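Long-range contacts in putative aspartyl-tRNA synthetase (Leishmania major, PDB 6OD8), which probably attaches L-aspartate to tRNA(Asp) in an ATP-dependent reaction, as a cytoplasmic class II aminoacyl-tRNA synthetase: residues L181-E186 against R208-R213; R222-V227 against I528-V533; F291-V296 against V312-E317; A486-D491 against W521-F526. All coordinates share one frame; numbering follows the deposited sequence.

Interaction 1. Residues L181-E186 against R208-R213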
loop_
_atom_site.group_PDB
_atom_site.type_symbol
_atom_site.label_atom_id
_atom_site.label_comp_id
_atom_site.label_asym_id
_atom_site.label_seq_id
_atom_site.Cartn_x
_atom_site.Cartn_y
_atom_site.Cartn_z
ATOM N N LEU A 181 10.136 4.202 33.957
ATOM C CA LEU A 181 10.145 3.772 32.562
ATOM C C LEU A 181 10.228 2.254 32.490
ATOM O O LEU A 181 10.802 1.622 33.379
ATOM C CB LEU A 181 11.333 4.386 31.810
ATOM C CG LEU A 181 11.354 5.910 31.701
ATOM C CD1 LEU A 181 12.610 6.372 31.008
ATOM C CD2 LEU A 181 10.132 6.399 30.944
ATOM N N PRO A 182 9.657 1.624 31.455
ATOM C CA PRO A 182 9.826 0.165 31.321
ATOM C C PRO A 182 11.274 -0.238 31.110
ATOM O O PRO A 182 11.653 -1.363 31.443
ATOM C CB PRO A 182 8.958 -0.178 30.100
ATOM C CG PRO A 182 8.870 1.098 29.323
ATOM C CD PRO A 182 8.888 2.208 30.346
ATOM N N PHE A 183 12.074 0.654 30.534
ATOM C CA PHE A 183 13.505 0.517 30.310
ATOM C C PHE A 183 13.968 1.879 29.829
ATOM O O PHE A 183 13.153 2.686 29.381
ATOM C CB PHE A 183 13.840 -0.576 29.281
ATOM C CG PHE A 183 13.022 -0.491 28.008
ATOM C CD1 PHE A 183 11.917 -1.309 27.826
ATOM C CD2 PHE A 183 13.362 0.400 27.001
ATOM C CE1 PHE A 183 11.157 -1.231 26.665
ATOM C CE2 PHE A 183 12.607 0.488 25.829
ATOM C CZ PHE A 183 11.506 -0.334 25.662
ATOM N N THR A 184 15.275 2.128 29.914
ATOM C CA THR A 184 15.801 3.409 29.453
ATOM C C THR A 184 16.163 3.350 27.972
ATOM O O THR A 184 16.450 2.282 27.412
ATOM C CB THR A 184 17.044 3.828 30.245
ATOM O OG1 THR A 184 18.102 2.887 29.987
ATOM C CG2 THR A 184 16.752 3.854 31.736
ATOM N N LEU A 185 16.168 4.529 27.341
ATOM C CA LEU A 185 16.600 4.617 25.949
ATOM C C LEU A 185 18.053 4.200 25.816
ATOM O O LEU A 185 18.436 3.496 24.869
ATOM C CB LEU A 185 16.400 6.044 25.433
ATOM C CG LEU A 185 14.977 6.413 25.030
ATOM C CD1 LEU A 185 15.025 7.629 24.132
ATOM C CD2 LEU A 185 14.271 5.250 24.331
ATOM N N GLU A 186 18.871 4.611 26.785
ATOM C CA GLU A 186 20.272 4.214 26.826
ATOM C C GLU A 186 20.424 2.703 26.757
ATOM O O GLU A 186 21.197 2.183 25.949
ATOM C CB GLU A 186 20.913 4.761 28.100
ATOM C CG GLU A 186 20.990 6.301 28.147
ATOM C CD GLU A 186 19.655 7.022 28.428
ATOM O OE1 GLU A 186 18.655 6.382 28.840
ATOM O OE2 GLU A 186 19.617 8.259 28.244
ATOM N N ARG A 208 6.523 -1.143 22.875
ATOM C CA ARG A 208 7.117 -0.806 21.591
ATOM C C ARG A 208 7.192 0.698 21.373
ATOM O O ARG A 208 8.106 1.171 20.686
ATOM C CB ARG A 208 6.317 -1.476 20.465
ATOM C CG ARG A 208 6.819 -1.172 19.090
ATOM C CD ARG A 208 8.249 -1.651 18.916
ATOM N NE ARG A 208 8.341 -2.563 17.787
ATOM C CZ ARG A 208 9.474 -3.079 17.330
ATOM N NH1 ARG A 208 10.623 -2.752 17.898
ATOM N NH2 ARG A 208 9.456 -3.910 16.294
ATOM N N TRP A 209 6.256 1.462 21.955
ATOM C CA TRP A 209 6.278 2.917 21.801
ATOM C C TRP A 209 7.531 3.522 22.411
ATOM O O TRP A 209 8.014 4.559 21.937
ATOM C CB TRP A 209 5.029 3.545 22.427
ATOM C CG TRP A 209 4.709 3.015 23.803
ATOM C CD1 TRP A 209 5.093 3.540 25.009
ATOM C CD2 TRP A 209 3.940 1.847 24.102
ATOM N NE1 TRP A 209 4.605 2.768 26.035
ATOM C CE2 TRP A 209 3.906 1.715 25.503
ATOM C CE3 TRP A 209 3.294 0.883 23.312
ATOM C CZ2 TRP A 209 3.234 0.658 26.142
ATOM C CZ3 TRP A 209 2.629 -0.164 23.951
ATOM C CH2 TRP A 209 2.603 -0.263 25.349
ATOM N N MET A 210 8.070 2.905 23.462
ATOM C CA MET A 210 9.350 3.364 23.989
ATOM C C MET A 210 10.497 2.955 23.067
ATOM O O MET A 210 11.385 3.763 22.745
ATOM C CB MET A 210 9.554 2.796 25.402
ATOM C CG MET A 210 10.780 3.278 26.111
ATOM S SD MET A 210 10.643 5.038 26.576
ATOM C CE MET A 210 12.274 5.271 27.276
ATOM N N ASP A 211 10.508 1.685 22.662
ATOM C CA ASP A 211 11.579 1.167 21.804
ATOM C C ASP A 211 11.709 1.962 20.515
ATOM O O ASP A 211 12.826 2.203 20.033
ATOM C CB ASP A 211 11.327 -0.299 21.459
ATOM C CG ASP A 211 12.315 -0.806 20.403
ATOM O OD1 ASP A 211 13.482 -1.051 20.758
ATOM O OD2 ASP A 211 11.946 -0.865 19.215
ATOM N N LEU A 212 10.579 2.357 19.916
ATOM C CA LEU A 212 10.651 3.020 18.625
ATOM C C LEU A 212 11.398 4.345 18.705
ATOM O O LEU A 212 11.806 4.869 17.668
ATOM C CB LEU A 212 9.237 3.252 18.056
ATOM C CG LEU A 212 8.445 2.023 17.585
ATOM C CD1 LEU A 212 6.967 2.366 17.325
ATOM C CD2 LEU A 212 9.086 1.414 16.324
ATOM N N ARG A 213 11.552 4.915 19.904
ATOM C CA ARG A 213 12.236 6.191 20.060
ATOM C C ARG A 213 13.749 6.078 19.892
ATOM O O ARG A 213 14.411 7.110 19.762
ATOM C CB ARG A 213 11.910 6.795 21.438
ATOM C CG ARG A 213 10.409 6.945 21.685
ATOM C CD ARG A 213 10.102 7.375 23.137
ATOM N NE ARG A 213 8.679 7.152 23.404
ATOM C CZ ARG A 213 8.051 7.498 24.518
ATOM N NH1 ARG A 213 8.704 8.100 25.512
ATOM N NH2 ARG A 213 6.758 7.243 24.624
#
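Met-210 reaches from helix 208-211 in among Leu-181, Pro-182, Phe-183 and Leu-185, and it carries most of this contact. Its CG lies anti to the backbone N (chi1 -175°), and a bend at chi2 (70°) then turns the thioether end along the other segment. Phe-183 runs past it in the opposite direction. The ring meets the methionine shaft obliquely, with Phe-183 CE2 just 3.3 Å from Met-210 CG, while its rim points at the helix backbone, Phe-183 CZ lying 3.8 Å from Asp-211 N. At the far end the methyl Met-210 CE nestles against Leu-185 CD2 at 3.6 Å and, crossing Leu-181 nearly at a right angle, against Leu-181 CD1 at 3.9 Å. A long, flexible, unbranched methionine can fit between such differently shaped neighbours. The same methyl lies 3.4 Å from Phe-183 O, a buried carbonyl without a hydrogen-bond partner in the model. Leu-185 also touches the aliphatic base of Arg-213, CD2 to CB 4.0 Å. The guanidinium of Arg-213 turns elsewhere, to a salt bridge with Glu-140 and a hydrogen bond to Leu-518 O of the second subunit. Thr-184 caps helix 185-189 through Asp-187 N. Leu-185 and Arg-213 both touch Arg-110 on strand 104-111 of the OB-fold sheet, so the contact joins that sheet to helix 208-211, just ahead of the long helix 215-237.

Interaction 2. Residues R222-V227 against I528-V533; sequences RLQSRV and IGLERV
Val-227 and Val-533, which touch across this contact, each donate a helical backbone bond: Val-227 N to Leu-223 O and Val-533 N to Gly-529 O, both 2.9 Å. The second closes the first turn of helix 530-538, with Gly-529 as its N-cap. No hydrogen bond links the two segments, and the join is made by packing. Leu-530 is its wedge. Its CD2 meets Gln-224 alone, 3.6 Å from Gln-224 CD, the two side chains crossing at about a right angle, whereas Leu-530 CD1 lies between Gln-224 CG and Val-227 CG1, 3.7 Å from the latter. Gln-224 has CG anti to the backbone N (chi1 -164°), which lays CG and the amide carbon against the leucine; only NE2 turns on, to bond to Ala-546 O. Val-227 CG1, anti to its backbone N (chi1 172°), points across to the other helix and touches Val-533 CG1 as well, at 3.9 Å. Glu-531 brings only its CG near Gln-224 and sends OE1 to Val-312 N. His-244 of the second subunit packs on both Gln-224 and Leu-530. The Gly-Leu-Glu-Arg sequence at a strand-to-helix junction is the signature of class II motif 3, and here it packs on the long helix that, by its position in the fold, probably belongs to motif 1.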
loop_
_atom_site.group_PDB
_atom_site.type_symbol
_atom_site.label_atom_id
_atom_site.label_comp_id
_atom_site.label_asym_id
_atom_site.label_seq_id
_atom_site.Cartn_x
_atom_site.Cartn_y
_atom_site.Cartn_z
ATOM N N ARG A 222 11.690 3.766 9.226
ATOM C CA ARG A 222 11.789 4.689 8.100
ATOM C C ARG A 222 12.247 3.955 6.838
ATOM O O ARG A 222 11.729 4.203 5.742
ATOM C CB ARG A 222 12.746 5.831 8.437
ATOM C CG ARG A 222 12.212 6.775 9.543
ATOM C CD ARG A 222 13.261 7.811 9.930
ATOM N NE ARG A 222 13.571 8.642 8.777
ATOM C CZ ARG A 222 12.962 9.795 8.503
ATOM N NH1 ARG A 222 12.025 10.267 9.318
ATOM N NH2 ARG A 222 13.299 10.481 7.416
ATOM N N LEU A 223 13.235 3.064 6.971
ATOM C CA LEU A 223 13.674 2.291 5.804
ATOM C C LEU A 223 12.590 1.336 5.324
ATOM O O LEU A 223 12.410 1.160 4.118
ATOM C CB LEU A 223 14.965 1.524 6.124
ATOM C CG LEU A 223 16.166 2.443 6.375
ATOM C CD1 LEU A 223 17.311 1.639 6.989
ATOM C CD2 LEU A 223 16.603 3.112 5.077
ATOM N N GLN A 224 11.821 0.747 6.241
ATOM C CA GLN A 224 10.705 -0.088 5.814
ATOM C C GLN A 224 9.726 0.702 4.948
ATOM O O GLN A 224 9.255 0.211 3.910
ATOM C CB GLN A 224 9.988 -0.677 7.033
ATOM C CG GLN A 224 9.054 -1.863 6.678
ATOM C CD GLN A 224 7.852 -1.951 7.614
ATOM O OE1 GLN A 224 6.891 -1.197 7.475
ATOM N NE2 GLN A 224 7.921 -2.845 8.579
ATOM N N SER A 225 9.414 1.930 5.359
ATOM C CA SER A 225 8.569 2.788 4.542
ATOM C C SER A 225 9.186 3.030 3.169
ATOM O O SER A 225 8.472 3.040 2.148
ATOM C CB SER A 225 8.335 4.124 5.264
ATOM O OG SER A 225 7.530 4.975 4.464
ATOM N N ARG A 226 10.506 3.266 3.115
ATOM C CA ARG A 226 11.144 3.513 1.819
ATOM C C ARG A 226 11.091 2.279 0.921
ATOM O O ARG A 226 10.930 2.411 -0.297
ATOM C CB ARG A 226 12.606 3.955 1.991
ATOM C CG ARG A 226 12.812 5.280 2.695
ATOM C CD ARG A 226 12.046 6.460 2.034
ATOM N NE ARG A 226 12.470 7.728 2.624
ATOM C CZ ARG A 226 11.987 8.926 2.294
ATOM N NH1 ARG A 226 11.038 9.041 1.371
ATOM N NH2 ARG A 226 12.444 10.018 2.902
ATOM N N VAL A 227 11.218 1.073 1.492
ATOM C CA VAL A 227 11.094 -0.138 0.657
ATOM C C VAL A 227 9.729 -0.179 -0.031
ATOM O O VAL A 227 9.632 -0.427 -1.245
ATOM C CB VAL A 227 11.331 -1.423 1.480
ATOM C CG1 VAL A 227 10.990 -2.665 0.613
ATOM C CG2 VAL A 227 12.774 -1.501 1.995
ATOM N N ILE A 528 7.185 -11.010 -2.203
ATOM C CA ILE A 528 8.317 -10.638 -1.349
ATOM C C ILE A 528 7.785 -10.299 0.036
ATOM O O ILE A 528 6.860 -9.492 0.149
ATOM C CB ILE A 528 9.085 -9.406 -1.884
ATOM C CG1 ILE A 528 9.435 -9.520 -3.362
ATOM C CG2 ILE A 528 10.316 -9.096 -1.019
ATOM C CD1 ILE A 528 9.701 -8.138 -4.002
ATOM N N GLY A 529 8.383 -10.877 1.088
ATOM C CA GLY A 529 8.059 -10.441 2.445
ATOM C C GLY A 529 8.713 -9.122 2.827
ATOM O O GLY A 529 9.941 -8.981 2.746
ATOM N N LEU A 530 7.914 -8.135 3.247
ATOM C CA LEU A 530 8.465 -6.798 3.480
ATOM C C LEU A 530 9.416 -6.784 4.677
ATOM O O LEU A 530 10.544 -6.290 4.579
ATOM C CB LEU A 530 7.320 -5.799 3.696
ATOM C CG LEU A 530 7.753 -4.433 4.261
ATOM C CD1 LEU A 530 8.577 -3.703 3.243
ATOM C CD2 LEU A 530 6.507 -3.607 4.667
ATOM N N GLU A 531 8.952 -7.287 5.825
ATOM C CA GLU A 531 9.796 -7.349 7.013
ATOM C C GLU A 531 11.053 -8.175 6.749
ATOM O O GLU A 531 12.141 -7.813 7.204
ATOM C CB GLU A 531 9.002 -7.935 8.180
ATOM C CG GLU A 531 7.727 -7.139 8.500
ATOM C CD GLU A 531 6.492 -7.610 7.722
ATOM O OE1 GLU A 531 6.628 -8.286 6.672
ATOM O OE2 GLU A 531 5.385 -7.319 8.203
ATOM N N ARG A 532 10.923 -9.289 6.021
ATOM C CA ARG A 532 12.108 -10.121 5.758
ATOM C C ARG A 532 13.100 -9.418 4.837
ATOM O O ARG A 532 14.313 -9.533 5.019
ATOM C CB ARG A 532 11.705 -11.474 5.156
ATOM C CG ARG A 532 11.213 -12.479 6.177
ATOM C CD ARG A 532 12.372 -13.058 6.976
ATOM N NE ARG A 532 13.016 -14.174 6.278
ATOM C CZ ARG A 532 14.218 -14.659 6.583
ATOM N NH1 ARG A 532 14.936 -14.118 7.564
ATOM N NH2 ARG A 532 14.708 -15.678 5.892
ATOM N N VAL A 533 12.621 -8.674 3.845
ATOM C CA VAL A 533 13.584 -7.986 3.003
ATOM C C VAL A 533 14.325 -6.911 3.799
ATOM O O VAL A 533 15.542 -6.771 3.660
ATOM C CB VAL A 533 12.914 -7.464 1.709
ATOM C CG1 VAL A 533 12.215 -6.139 1.899
ATOM C CG2 VAL A 533 13.954 -7.375 0.590
#

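Interaction 3. Residues F291-V296 against V312-E317. With EDO (1,2-ethanediol), chain D.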
loop_
_atom_site.group_PDB
_atom_site.type_symbol
_atom_site.label_atom_id
_atom_site.label_comp_id
_atom_site.label_asym_id
_atom_site.label_seq_id
_atom_site.Cartn_x
_atom_site.Cartn_y
_atom_site.Cartn_z
ATOM N N PHE A 291 0.126 -5.186 -8.960
ATOM C CA PHE A 291 0.848 -5.411 -7.726
ATOM C C PHE A 291 -0.099 -5.196 -6.560
ATOM O O PHE A 291 -1.136 -4.536 -6.679
ATOM C CB PHE A 291 2.081 -4.509 -7.601
ATOM C CG PHE A 291 1.752 -3.036 -7.361
ATOM C CD1 PHE A 291 1.466 -2.565 -6.073
ATOM C CD2 PHE A 291 1.746 -2.139 -8.421
ATOM C CE1 PHE A 291 1.175 -1.192 -5.840
ATOM C CE2 PHE A 291 1.444 -0.767 -8.198
ATOM C CZ PHE A 291 1.165 -0.314 -6.913
ATOM N N GLU A 292 0.274 -5.766 -5.419
ATOM C CA GLU A 292 -0.492 -5.576 -4.202
ATOM C C GLU A 292 0.460 -5.465 -3.024
ATOM O O GLU A 292 1.472 -6.162 -2.958
ATOM C CB GLU A 292 -1.498 -6.731 -3.982
ATOM C CG GLU A 292 -2.313 -6.582 -2.688
ATOM C CD GLU A 292 -3.645 -7.329 -2.703
ATOM O OE1 GLU A 292 -3.888 -8.193 -3.579
ATOM O OE2 GLU A 292 -4.448 -7.066 -1.801
ATOM N N VAL A 293 0.121 -4.600 -2.077
ATOM C CA VAL A 293 0.871 -4.470 -0.831
ATOM C C VAL A 293 -0.142 -4.655 0.283
ATOM O O VAL A 293 -1.078 -3.863 0.395
ATOM C CB VAL A 293 1.568 -3.104 -0.706
ATOM C CG1 VAL A 293 2.318 -3.000 0.651
ATOM C CG2 VAL A 293 2.509 -2.859 -1.866
ATOM N N GLY A 294 -0.008 -5.721 1.064
ATOM C CA GLY A 294 -0.980 -5.945 2.103
ATOM C C GLY A 294 -0.615 -7.089 3.014
ATOM O O GLY A 294 0.382 -7.790 2.803
ATOM N N PRO A 295 -1.437 -7.308 4.038
ATOM C CA PRO A 295 -1.129 -8.347 5.020
ATOM C C PRO A 295 -1.238 -9.739 4.432
ATOM O O PRO A 295 -2.068 -10.016 3.563
ATOM C CB PRO A 295 -2.178 -8.153 6.124
ATOM C CG PRO A 295 -3.094 -7.062 5.675
ATOM C CD PRO A 295 -2.598 -6.463 4.405
ATOM N N VAL A 296 -0.396 -10.622 4.960
ATOM C CA VAL A 296 -0.409 -12.043 4.649
ATOM C C VAL A 296 -0.299 -12.772 5.982
ATOM O O VAL A 296 0.159 -12.218 6.981
ATOM C CB VAL A 296 0.722 -12.431 3.683
ATOM C CG1 VAL A 296 0.481 -11.774 2.330
ATOM C CG2 VAL A 296 2.043 -11.998 4.209
ATOM N N VAL A 312 3.650 -8.643 5.920
ATOM C CA VAL A 312 3.229 -7.813 4.798
ATOM C C VAL A 312 3.862 -8.368 3.538
ATOM O O VAL A 312 5.089 -8.548 3.478
ATOM C CB VAL A 312 3.623 -6.333 4.972
ATOM C CG1 VAL A 312 3.266 -5.559 3.688
ATOM C CG2 VAL A 312 2.960 -5.720 6.233
ATOM N N GLY A 313 3.024 -8.646 2.540
ATOM C CA GLY A 313 3.483 -9.154 1.261
ATOM C C GLY A 313 3.494 -8.067 0.199
ATOM O O GLY A 313 2.560 -7.271 0.094
ATOM N N LEU A 314 4.567 -8.048 -0.580
ATOM C CA LEU A 314 4.703 -7.205 -1.759
ATOM C C LEU A 314 4.565 -8.153 -2.943
ATOM O O LEU A 314 5.451 -8.984 -3.177
ATOM C CB LEU A 314 6.057 -6.498 -1.753
ATOM C CG LEU A 314 6.538 -5.855 -0.451
ATOM C CD1 LEU A 314 7.944 -5.256 -0.592
ATOM C CD2 LEU A 314 5.552 -4.709 -0.046
ATOM N N ASP A 315 3.433 -8.091 -3.650
ATOM C CA ASP A 315 3.095 -9.129 -4.612
ATOM C C ASP A 315 2.972 -8.521 -5.997
ATOM O O ASP A 315 2.518 -7.381 -6.144
ATOM C CB ASP A 315 1.780 -9.835 -4.216
ATOM C CG ASP A 315 2.014 -11.006 -3.327
ATOM O OD1 ASP A 315 1.990 -10.826 -2.080
ATOM O OD2 ASP A 315 2.248 -12.117 -3.878
ATOM N N VAL A 316 3.395 -9.284 -7.003
ATOM C CA VAL A 316 3.408 -8.848 -8.392
ATOM C C VAL A 316 2.883 -9.995 -9.247
ATOM O O VAL A 316 3.223 -11.161 -9.009
ATOM C CB VAL A 316 4.835 -8.423 -8.833
ATOM C CG1 VAL A 316 4.873 -8.052 -10.323
ATOM C CG2 VAL A 316 5.357 -7.244 -7.980
ATOM N N GLU A 317 2.044 -9.678 -10.236
ATOM C CA GLU A 317 1.677 -10.672 -11.251
ATOM C C GLU A 317 1.577 -9.956 -12.593
ATOM O O GLU A 317 1.182 -8.790 -12.643
ATOM C CB GLU A 317 0.345 -11.404 -10.896
ATOM C CG GLU A 317 0.119 -12.771 -11.638
ATOM C CD GLU A 317 0.891 -13.935 -11.018
ATOM O OE1 GLU A 317 1.430 -13.798 -9.893
ATOM O OE2 GLU A 317 0.950 -15.013 -11.650
HETATM C C1 EDO D . 4.935 -12.664 -0.341
HETATM O O1 EDO D . 5.187 -14.021 0.031
HETATM C C2 EDO D . 3.575 -12.322 0.211
HETATM O O2 EDO D . 2.564 -12.954 -0.560
#
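Glu-292 and Asp-315 face each other as an antiparallel hydrogen-bonded pair, Glu-292 N to Asp-315 O at 2.9 Å and Asp-315 N to Glu-292 O at 2.8 Å. Two residues on, Gly-294 and Gly-313 repeat the pattern: Gly-313 N to Gly-294 O is 2.8 Å, the return bond from Gly-294 N to Gly-313 O a longer 3.2 Å. The non-hydrogen-bonded pairs put Phe-291, Val-293 and Pro-295 on the other face with Val-316, Leu-314 and Val-312. Pro-295 suits its site because no N-H is needed there toward the partner strand. Val-293 and Leu-314 lie side by side; Val-293 CG1, anti to the backbone N (chi1 178°), comes 3.7 Å from Leu-314 CD2, and Val-312 CG1 adjoins the same Val-293 methyl at 4.1 Å. On the glycine face, a beta carbon on Gly-313 would collide with Val-296 CG1. A 1,2-ethanediol, probably from the crystallisation liquor, occupies this spot, its C2 3.3 Å from Gly-313 CA and its O2 donating to Asp-315 OD1 at 2.7 Å. Farther out, Lys-279 forms a salt bridge to Asp-315 OD2, while a hydrogen bond with Ser-245 and a salt bridge to Lys-247 hold Glu-292; the two lysines probably offset the charge of the two buried acids. Two antiparallel strands, the first ending in Phe-Arg-Ser-Glu leading into the loop, are characteristic of class II motif 2. Strand 241-242 continues the sheet beside 289-297 and strand 523-529 beside 310-319, while Phe-231 of helix 215-237 packs beneath Val-293, Leu-314 and Val-316.

Interaction 4. Residues A486-D491 against W521-F526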
loop_
_atom_site.group_PDB
_atom_site.type_symbol
_atom_site.label_atom_id
_atom_site.label_comp_id
_atom_site.label_asym_id
_atom_site.label_seq_id
_atom_site.Cartn_x
_atom_site.Cartn_y
_atom_site.Cartn_z
ATOM N N ALA A 486 7.550 -17.464 -10.777
ATOM C CA ALA A 486 7.319 -18.558 -11.718
ATOM C C ALA A 486 6.297 -18.170 -12.769
ATOM O O ALA A 486 5.463 -17.280 -12.560
ATOM C CB ALA A 486 6.818 -19.813 -11.010
ATOM N N GLN A 487 6.362 -18.878 -13.892
ATOM C CA GLN A 487 5.214 -18.960 -14.784
ATOM C C GLN A 487 4.136 -19.844 -14.162
ATOM O O GLN A 487 4.421 -20.945 -13.661
ATOM C CB GLN A 487 5.626 -19.529 -16.152
ATOM C CG GLN A 487 4.443 -19.618 -17.114
ATOM C CD GLN A 487 4.786 -20.227 -18.481
ATOM O OE1 GLN A 487 5.893 -20.728 -18.709
ATOM N NE2 GLN A 487 3.832 -20.158 -19.406
ATOM N N ARG A 488 2.883 -19.386 -14.236
ATOM C CA ARG A 488 1.753 -20.172 -13.759
ATOM C C ARG A 488 1.208 -21.055 -14.879
ATOM O O ARG A 488 1.452 -20.819 -16.064
ATOM C CB ARG A 488 0.615 -19.276 -13.257
ATOM C CG ARG A 488 1.070 -18.027 -12.472
ATOM C CD ARG A 488 1.902 -18.378 -11.246
ATOM N NE ARG A 488 2.246 -17.148 -10.521
ATOM C CZ ARG A 488 3.133 -17.052 -9.537
ATOM N NH1 ARG A 488 3.843 -18.108 -9.113
ATOM N NH2 ARG A 488 3.320 -15.866 -8.985
ATOM N N ILE A 489 0.393 -22.031 -14.494
ATOM C CA ILE A 489 -0.311 -22.876 -15.459
ATOM C C ILE A 489 -1.606 -22.154 -15.815
ATOM O O ILE A 489 -2.498 -22.016 -14.969
ATOM C CB ILE A 489 -0.593 -24.272 -14.891
ATOM C CG1 ILE A 489 0.720 -24.995 -14.550
ATOM C CG2 ILE A 489 -1.436 -25.097 -15.873
ATOM C CD1 ILE A 489 0.522 -26.383 -13.934
ATOM N N HIS A 490 -1.720 -21.682 -17.058
ATOM C CA HIS A 490 -2.914 -20.925 -17.432
ATOM C C HIS A 490 -3.944 -21.797 -18.135
ATOM O O HIS A 490 -5.036 -21.317 -18.460
ATOM C CB HIS A 490 -2.545 -19.705 -18.296
ATOM C CG HIS A 490 -1.825 -20.053 -19.556
ATOM N ND1 HIS A 490 -0.523 -20.509 -19.568
ATOM C CD2 HIS A 490 -2.231 -20.035 -20.848
ATOM C CE1 HIS A 490 -0.159 -20.757 -20.814
ATOM N NE2 HIS A 490 -1.179 -20.490 -21.610
ATOM N N ASP A 491 -3.634 -23.084 -18.336
ATOM C CA ASP A 491 -4.572 -24.022 -18.929
ATOM C C ASP A 491 -5.331 -24.756 -17.832
ATOM O O ASP A 491 -4.698 -25.454 -17.026
ATOM C CB ASP A 491 -3.842 -25.043 -19.792
ATOM C CG ASP A 491 -4.786 -26.069 -20.391
ATOM O OD1 ASP A 491 -5.428 -25.732 -21.397
ATOM O OD2 ASP A 491 -4.890 -27.202 -19.855
ATOM N N TRP A 521 -4.668 -15.508 -20.293
ATOM C CA TRP A 521 -3.348 -15.011 -20.698
ATOM C C TRP A 521 -2.235 -15.833 -20.042
ATOM O O TRP A 521 -2.299 -16.104 -18.843
ATOM C CB TRP A 521 -3.175 -13.541 -20.277
ATOM C CG TRP A 521 -4.172 -12.588 -20.835
ATOM C CD1 TRP A 521 -5.338 -12.200 -20.263
ATOM C CD2 TRP A 521 -4.057 -11.847 -22.064
ATOM N NE1 TRP A 521 -5.991 -11.270 -21.069
ATOM C CE2 TRP A 521 -5.210 -11.023 -22.168
ATOM C CE3 TRP A 521 -3.076 -11.767 -23.063
ATOM C CZ2 TRP A 521 -5.431 -10.167 -23.264
ATOM C CZ3 TRP A 521 -3.298 -10.896 -24.148
ATOM C CH2 TRP A 521 -4.463 -10.128 -24.238
ATOM N N PRO A 522 -1.182 -16.200 -20.787
ATOM C CA PRO A 522 0.042 -16.686 -20.126
ATOM C C PRO A 522 0.546 -15.626 -19.152
ATOM O O PRO A 522 0.513 -14.430 -19.445
ATOM C CB PRO A 522 1.025 -16.921 -21.284
ATOM C CG PRO A 522 0.143 -17.046 -22.561
ATOM C CD PRO A 522 -1.048 -16.101 -22.260
ATOM N N HIS A 523 0.973 -16.062 -17.967
ATOM C CA HIS A 523 1.316 -15.092 -16.938
ATOM C C HIS A 523 2.226 -15.726 -15.896
ATOM O O HIS A 523 2.439 -16.942 -15.887
ATOM C CB HIS A 523 0.050 -14.520 -16.282
ATOM C CG HIS A 523 -0.791 -15.551 -15.588
ATOM N ND1 HIS A 523 -1.602 -16.434 -16.272
ATOM C CD2 HIS A 523 -0.958 -15.825 -14.274
ATOM C CE1 HIS A 523 -2.233 -17.208 -15.405
ATOM N NE2 HIS A 523 -1.858 -16.864 -14.186
ATOM N N GLY A 524 2.789 -14.871 -15.033
ATOM C CA GLY A 524 3.672 -15.290 -13.958
ATOM C C GLY A 524 3.832 -14.168 -12.959
ATOM O O GLY A 524 3.313 -13.072 -13.152
ATOM N N GLY A 525 4.534 -14.437 -11.866
ATOM C CA GLY A 525 4.605 -13.408 -10.839
ATOM C C GLY A 525 5.527 -13.840 -9.724
ATOM O O GLY A 525 6.195 -14.868 -9.821
ATOM N N PHE A 526 5.541 -13.049 -8.650
ATOM C CA PHE A 526 6.410 -13.327 -7.510
ATOM C C PHE A 526 5.883 -12.569 -6.297
ATOM O O PHE A 526 5.085 -11.638 -6.430
ATOM C CB PHE A 526 7.861 -12.930 -7.806
ATOM C CG PHE A 526 8.027 -11.496 -8.264
ATOM C CD1 PHE A 526 8.267 -10.485 -7.337
ATOM C CD2 PHE A 526 7.993 -11.172 -9.626
ATOM C CE1 PHE A 526 8.440 -9.166 -7.756
ATOM C CE2 PHE A 526 8.189 -9.863 -10.063
ATOM C CZ PHE A 526 8.390 -8.857 -9.129
HETATM O O HOH W 1 1.260 -19.016 -18.066
#
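Trp-521 meets His-490 through its carbonyl, Trp-521 O lying 3.7 Å from His-490 CB, and the same oxygen accepts a hydrogen bond from His-523 ND1 at 2.7 Å. Pro-522 then lies across the face of His-490 in a CH-pi contact, its CA 3.9 Å from the ring centroid and 11° off the normal; a rigid proline gives the flat ring a matching surface. The ring of His-523 abuts the Arg-488 chain, CD2 to Arg-488 CG at 3.5 Å, and His-523 O accepts a hydrogen bond from Arg-488 N at 3.0 Å. A water ties this bend, accepting from His-523 N, weakly from His-490 ND1 and from Gln-487 NE2, whose amide also bonds to Ser-65 of the second subunit, and donating to Arg-488 O. Gly-524 sits so near Ala-486 O that a beta carbon would clash. Gly-525 N bonds to Ala-486 O and Ala-486 N to Gly-525 O, each 3.1 Å. Bent at chi2 (-58°), Arg-488 lays one guanidinium face over Gly-525 N and bridges to Glu-317. In the largely antiparallel sheet characteristic of class II catalytic domains, strand 523-529 runs between 480-487 and 310-319; helix 276-283 borders Arg-488, and Phe-526 packs on helix 325-342.

Interactions 3 and 4 lie in one class II catalytic sheet, in which strands 289-297, 310-319, 523-529 and 480-487 are successive neighbours; interaction 2 reaches it through the end of strand 523-529. Interactions 2 and 3 have centres about 12 Å apart and share backbone pairing; interactions 3 and 4, centres about 17 Å apart, are tied by the Glu-317 to Arg-488 salt bridge. Along the chain, 3 and then 4 are nested inside the 300-residue loop closed by interaction 2, so distant parts of the sequence complete one sheet. Interaction 1 comes earlier, its centre about 47 Å from that of interaction 4, and joins the OB-fold side to the catalytic domain. All four touch the second subunit, consistent with a dimer.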